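Local coordinates for protein beta-galactosidase (Streptococcus pneumoniae, PDB 4CU9) that probably binds carbohydrate as a calcium-containing module of a multifunctional pneumococcal beta-galactosidase, an enzyme that releases galactose from glycans, at residues A[126-139]-A[150-163]. Residues are numbered along the deposited sequence; the frame is centred on the assembly and turned at random.
Sequences FNNPENWEAVPYRA and NVTFKAVKAKAMRW. Unlike the reference sequence in segment 150-163: A160 (reference Val). With EDO (1,2-ethanediol), chain D.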
loop_
_atom_site.group_PDB
_atom_site.type_symbol
_atom_site.label_atom_id
_atom_site.label_comp_id
_atom_site.label_asym_id
_atom_site.label_seq_id
_atom_site.Cartn_x
_atom_site.Cartn_y
_atom_site.Cartn_z
ATOM N N PHE A 126 -5.911 -1.161 12.028
ATOM C CA PHE A 126 -5.007 -0.620 11.042
ATOM C C PHE A 126 -4.865 0.892 11.185
ATOM O O PHE A 126 -3.822 1.440 10.850
ATOM C CB PHE A 126 -5.444 -0.954 9.614
ATOM C CG PHE A 126 -5.079 -2.332 9.174
ATOM C CD1 PHE A 126 -4.656 -3.317 10.070
ATOM C CD2 PHE A 126 -5.168 -2.646 7.856
ATOM C CE1 PHE A 126 -4.307 -4.580 9.606
ATOM C CE2 PHE A 126 -4.859 -3.901 7.389
ATOM C CZ PHE A 126 -4.397 -4.864 8.253
ATOM N N ASN A 127 -5.852 1.546 11.772
ATOM C CA ASN A 127 -5.843 2.968 11.863
ATOM C C ASN A 127 -5.086 3.516 13.078
ATOM O O ASN A 127 -4.932 4.728 13.207
ATOM C CB ASN A 127 -7.280 3.489 11.809
ATOM C CG ASN A 127 -7.364 4.949 11.441
ATOM O OD1 ASN A 127 -6.648 5.424 10.571
ATOM N ND2 ASN A 127 -8.251 5.678 12.109
ATOM N N ASN A 128 -4.535 2.638 13.910
ATOM C CA ASN A 128 -3.779 3.043 15.052
ATOM C C ASN A 128 -2.283 2.913 14.741
ATOM O O ASN A 128 -1.803 1.806 14.551
ATOM C CB ASN A 128 -4.153 2.169 16.252
ATOM C CG ASN A 128 -3.305 2.491 17.498
ATOM O OD1 ASN A 128 -2.421 3.327 17.459
ATOM N ND2 ASN A 128 -3.575 1.807 18.570
ATOM N N PRO A 129 -1.544 4.034 14.679
ATOM C CA PRO A 129 -0.143 3.978 14.260
ATOM C C PRO A 129 0.736 3.079 15.133
ATOM O O PRO A 129 1.785 2.602 14.669
ATOM C CB PRO A 129 0.344 5.426 14.447
ATOM C CG PRO A 129 -0.880 6.252 14.478
ATOM C CD PRO A 129 -1.979 5.413 14.992
ATOM N N GLU A 130 0.357 2.882 16.388
ATOM C CA GLU A 130 1.189 2.047 17.301
ATOM C C GLU A 130 1.122 0.560 16.926
ATOM O O GLU A 130 1.875 -0.231 17.422
ATOM C CB GLU A 130 0.746 2.208 18.754
ATOM C CG GLU A 130 1.092 3.579 19.330
ATOM C CD GLU A 130 2.590 3.855 19.346
ATOM O OE1 GLU A 130 3.334 3.016 19.897
ATOM O OE2 GLU A 130 3.017 4.893 18.786
ATOM N N ASN A 131 0.224 0.199 16.022
ATOM C CA ASN A 131 0.103 -1.194 15.554
ATOM C C ASN A 131 0.971 -1.509 14.338
ATOM O O ASN A 131 0.830 -2.588 13.732
ATOM C CB ASN A 131 -1.355 -1.489 15.245
ATOM C CG ASN A 131 -2.212 -1.586 16.500
ATOM O OD1 ASN A 131 -1.697 -1.849 17.576
ATOM N ND2 ASN A 131 -3.533 -1.360 16.362
ATOM N N TRP A 132 1.905 -0.608 14.026
ATOM C CA TRP A 132 2.765 -0.756 12.855
ATOM C C TRP A 132 4.204 -0.463 13.325
ATOM O O TRP A 132 4.447 0.553 13.994
ATOM C CB TRP A 132 2.356 0.196 11.748
ATOM C CG TRP A 132 0.970 -0.105 11.200
ATOM C CD1 TRP A 132 -0.176 0.502 11.547
ATOM C CD2 TRP A 132 0.627 -1.084 10.232
ATOM N NE1 TRP A 132 -1.249 -0.015 10.847
ATOM C CE2 TRP A 132 -0.784 -1.021 10.047
ATOM C CE3 TRP A 132 1.358 -2.020 9.497
ATOM C CZ2 TRP A 132 -1.433 -1.833 9.153
ATOM C CZ3 TRP A 132 0.705 -2.825 8.633
ATOM C CH2 TRP A 132 -0.667 -2.744 8.457
ATOM N N GLU A 133 5.112 -1.339 12.933
ATOM C CA GLU A 133 6.547 -1.218 13.265
ATOM C C GLU A 133 7.373 -1.036 11.987
ATOM O O GLU A 133 7.279 -1.845 11.049
ATOM C CB GLU A 133 6.975 -2.471 14.039
ATOM C CG GLU A 133 8.460 -2.570 14.375
ATOM C CD GLU A 133 8.876 -1.798 15.592
ATOM O OE1 GLU A 133 8.110 -0.913 16.059
ATOM O OE2 GLU A 133 9.995 -2.084 16.096
ATOM N N ALA A 134 8.216 0.002 11.988
ATOM C CA ALA A 134 9.100 0.303 10.874
ATOM C C ALA A 134 10.115 -0.807 10.607
ATOM O O ALA A 134 10.672 -1.425 11.545
ATOM C CB ALA A 134 9.839 1.629 11.089
ATOM N N VAL A 135 10.364 -1.038 9.328
ATOM C CA VAL A 135 11.304 -2.074 8.886
ATOM C C VAL A 135 12.369 -1.381 8.019
ATOM O O VAL A 135 12.040 -0.797 6.988
ATOM C CB VAL A 135 10.563 -3.213 8.152
ATOM C CG1 VAL A 135 11.524 -4.211 7.519
ATOM C CG2 VAL A 135 9.600 -3.937 9.095
ATOM N N PRO A 136 13.659 -1.400 8.453
ATOM C CA PRO A 136 14.658 -0.780 7.583
ATOM C C PRO A 136 14.805 -1.572 6.286
ATOM O O PRO A 136 14.675 -2.791 6.282
ATOM C CB PRO A 136 15.966 -0.826 8.431
ATOM C CG PRO A 136 15.546 -1.151 9.811
ATOM C CD PRO A 136 14.275 -1.944 9.687
ATOM N N TYR A 137 15.059 -0.898 5.174
ATOM C CA TYR A 137 15.072 -1.577 3.882
ATOM C C TYR A 137 16.135 -0.947 2.962
ATOM O O TYR A 137 16.642 0.169 3.240
ATOM C CB TYR A 137 13.633 -1.527 3.256
ATOM C CG TYR A 137 13.201 -0.157 2.819
ATOM C CD1 TYR A 137 13.512 0.315 1.569
ATOM C CD2 TYR A 137 12.530 0.694 3.682
ATOM C CE1 TYR A 137 13.145 1.582 1.163
ATOM C CE2 TYR A 137 12.168 1.968 3.302
ATOM C CZ TYR A 137 12.480 2.406 2.042
ATOM O OH TYR A 137 12.115 3.668 1.660
ATOM N N ARG A 138 16.475 -1.664 1.898
ATOM C CA ARG A 138 17.277 -1.117 0.807
ATOM C C ARG A 138 16.508 -1.235 -0.505
ATOM O O ARG A 138 15.958 -2.284 -0.776
ATOM C CB ARG A 138 18.588 -1.883 0.704
ATOM C CG ARG A 138 19.453 -1.815 1.955
ATOM C CD ARG A 138 19.968 -0.395 2.225
ATOM N NE ARG A 138 20.849 -0.381 3.394
ATOM C CZ ARG A 138 21.209 0.703 4.081
ATOM N NH1 ARG A 138 20.783 1.913 3.730
ATOM N NH2 ARG A 138 22.026 0.569 5.129
ATOM N N ALA A 139 16.457 -0.162 -1.297
ATOM C CA ALA A 139 15.838 -0.202 -2.635
ATOM C C ALA A 139 16.963 -0.192 -3.710
ATOM O O ALA A 139 18.043 0.394 -3.489
ATOM C CB ALA A 139 14.895 0.959 -2.831
ATOM N N ASN A 150 12.868 -2.701 -6.656
ATOM C CA ASN A 150 13.026 -3.892 -5.862
ATOM C C ASN A 150 13.636 -3.487 -4.526
ATOM O O ASN A 150 14.536 -2.650 -4.482
ATOM C CB ASN A 150 13.871 -4.964 -6.568
ATOM C CG ASN A 150 13.265 -5.432 -7.883
ATOM O OD1 ASN A 150 12.386 -6.297 -7.908
ATOM N ND2 ASN A 150 13.737 -4.860 -8.991
ATOM N N VAL A 151 13.117 -4.081 -3.460
ATOM C CA VAL A 151 13.473 -3.750 -2.090
ATOM C C VAL A 151 13.819 -5.007 -1.316
ATOM O O VAL A 151 13.170 -6.023 -1.478
ATOM C CB VAL A 151 12.270 -3.058 -1.394
ATOM C CG1 VAL A 151 12.415 -3.014 0.126
ATOM C CG2 VAL A 151 11.973 -1.681 -1.964
ATOM N N THR A 152 14.862 -4.932 -0.475
ATOM C CA THR A 152 15.187 -5.996 0.452
ATOM C C THR A 152 15.173 -5.494 1.881
ATOM O O THR A 152 15.387 -4.310 2.181
ATOM C CB THR A 152 16.589 -6.591 0.176
ATOM O OG1 THR A 152 17.536 -5.522 0.125
ATOM C CG2 THR A 152 16.622 -7.277 -1.117
ATOM N N PHE A 153 14.916 -6.416 2.782
ATOM C CA PHE A 153 14.986 -6.158 4.186
ATOM C C PHE A 153 15.290 -7.442 4.947
ATOM O O PHE A 153 15.194 -8.526 4.398
ATOM C CB PHE A 153 13.717 -5.452 4.694
ATOM C CG PHE A 153 12.413 -6.014 4.144
ATOM C CD1 PHE A 153 11.968 -5.663 2.886
ATOM C CD2 PHE A 153 11.672 -6.916 4.888
ATOM C CE1 PHE A 153 10.777 -6.180 2.387
ATOM C CE2 PHE A 153 10.475 -7.433 4.415
ATOM C CZ PHE A 153 10.038 -7.079 3.152
ATOM N N LYS A 154 15.663 -7.315 6.213
ATOM C CA LYS A 154 15.820 -8.488 7.059
ATOM C C LYS A 154 14.439 -9.159 7.234
ATOM O O LYS A 154 13.415 -8.490 7.411
ATOM C CB LYS A 154 16.460 -8.106 8.392
ATOM C CG LYS A 154 16.561 -9.257 9.377
ATOM C CD LYS A 154 17.473 -8.915 10.550
ATOM C CE LYS A 154 17.545 -10.103 11.498
ATOM N NZ LYS A 154 18.768 -10.091 12.337
ATOM N N ALA A 155 14.428 -10.487 7.149
ATOM C CA ALA A 155 13.201 -11.247 7.182
ATOM C C ALA A 155 12.378 -10.981 8.444
ATOM O O ALA A 155 12.911 -10.932 9.548
ATOM C CB ALA A 155 13.503 -12.730 7.041
ATOM N N VAL A 156 11.082 -10.765 8.256
ATOM C CA VAL A 156 10.145 -10.579 9.339
ATOM C C VAL A 156 8.926 -11.453 9.076
ATOM O O VAL A 156 8.618 -11.822 7.929
ATOM C CB VAL A 156 9.684 -9.097 9.483
ATOM C CG1 VAL A 156 10.858 -8.173 9.849
ATOM C CG2 VAL A 156 9.043 -8.589 8.211
ATOM N N LYS A 157 8.245 -11.787 10.156
ATOM C CA LYS A 157 6.971 -12.484 10.115
ATOM C C LYS A 157 5.848 -11.481 10.298
ATOM O O LYS A 157 5.925 -10.615 11.180
ATOM C CB LYS A 157 6.933 -13.524 11.224
ATOM C CG LYS A 157 7.881 -14.688 10.970
ATOM C CD LYS A 157 7.798 -15.749 12.080
ATOM N N ALA A 158 4.804 -11.585 9.473
ATOM C CA ALA A 158 3.696 -10.664 9.533
ATOM C C ALA A 158 2.454 -11.200 8.819
ATOM O O ALA A 158 2.531 -12.009 7.875
ATOM C CB ALA A 158 4.094 -9.328 8.918
ATOM N N LYS A 159 1.325 -10.731 9.294
ATOM C CA LYS A 159 0.027 -11.002 8.678
ATOM C C LYS A 159 -0.361 -9.894 7.706
ATOM O O LYS A 159 -1.293 -10.055 6.896
ATOM C CB LYS A 159 -1.010 -11.128 9.774
ATOM C CG LYS A 159 -0.831 -12.420 10.553
ATOM C CD LYS A 159 -1.757 -12.607 11.735
ATOM C CE LYS A 159 -1.302 -13.887 12.465
ATOM N NZ LYS A 159 -2.164 -14.378 13.575
ATOM N N ALA A 160 0.338 -8.768 7.795
ATOM C CA ALA A 160 0.088 -7.613 6.918
ATOM C C ALA A 160 1.339 -6.759 6.886
ATOM O O ALA A 160 2.021 -6.624 7.911
ATOM C CB ALA A 160 -1.078 -6.771 7.413
ATOM N N MET A 161 1.632 -6.208 5.712
ATOM C CA MET A 161 2.755 -5.271 5.519
ATOM C C MET A 161 2.169 -4.056 4.835
ATOM O O MET A 161 1.148 -4.165 4.165
ATOM C CB MET A 161 3.839 -5.884 4.634
ATOM C CG MET A 161 4.483 -7.111 5.251
ATOM S SD MET A 161 5.606 -6.841 6.628
ATOM C CE MET A 161 6.862 -5.829 5.898
ATOM N N ARG A 162 2.768 -2.898 5.067
ATOM C CA ARG A 162 2.381 -1.699 4.365
ATOM C C ARG A 162 3.561 -0.776 4.117
ATOM O O ARG A 162 4.633 -0.877 4.737
ATOM C CB ARG A 162 1.261 -0.937 5.111
ATOM C CG ARG A 162 1.724 -0.137 6.300
ATOM C CD ARG A 162 0.589 0.526 7.007
ATOM N NE ARG A 162 1.082 1.454 7.993
ATOM C CZ ARG A 162 0.328 2.298 8.676
ATOM N NH1 ARG A 162 -1.000 2.319 8.483
ATOM N NH2 ARG A 162 0.899 3.100 9.565
ATOM N N TRP A 163 3.308 0.169 3.223
ATOM C CA TRP A 163 4.195 1.292 3.007
ATOM C C TRP A 163 3.440 2.528 3.459
ATOM O O TRP A 163 2.293 2.815 2.975
ATOM C CB TRP A 163 4.590 1.420 1.532
ATOM C CG TRP A 163 5.474 0.343 1.051
ATOM C CD1 TRP A 163 5.104 -0.801 0.473
ATOM C CD2 TRP A 163 6.891 0.288 1.191
ATOM N NE1 TRP A 163 6.198 -1.571 0.192
ATOM C CE2 TRP A 163 7.317 -0.925 0.637
ATOM C CE3 TRP A 163 7.839 1.145 1.726
ATOM C CZ2 TRP A 163 8.664 -1.280 0.558
ATOM C CZ3 TRP A 163 9.204 0.775 1.651
ATOM C CH2 TRP A 163 9.574 -0.424 1.057
HETATM C C1 EDO D . -2.964 5.224 9.892
HETATM O O1 EDO D . -2.817 4.650 8.576
HETATM C C2 EDO D . -2.175 4.527 11.007
HETATM O O2 EDO D . -0.799 4.896 10.936
HETATM O O HOH W 1 15.446 -4.717 7.727
#
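R162 lies across one face of W132, and its course from CB outward shows how an arginine can use an indole as a platform. R162 CB approaches W132 CZ3 at 4.0 Å. CG sits between the backbone N and the carbonyl carbon (chi1 78°), and from there the chain runs extended over the ring. R162 CD stands 3.4 Å from the centroid of the W132 six-membered ring, a CH-pi contact. NE passes above CD2 and makes a salt bridge to E101 of strand 97-103. CZ then lies over the five-membered ring, the guanidinium flat on it with planes 2° apart, a cation-pi stack. NH1 and NH2, still over the NE1 and CD1 side of the ring, each donate to an ethanediol probably from the crystallisation liquor, R162 NH2 nearly straight to its O2 (2.8 Å). The indole is steadied in turn: W132 NE1 donates to F126 O at 3.0 Å.

Farther along, the edge of W163 meets the face of Y137 at 85°, and paired backbone bonds between R138 and T152 zip the antiparallel hairpin of this galactose-binding-like beta-sandwich. At the arginine end, salt bridge, cation-pi face and two diol bonds together probably fix the guanidinium's rotation; the diol shows only that these N-H groups can meet hydroxyls.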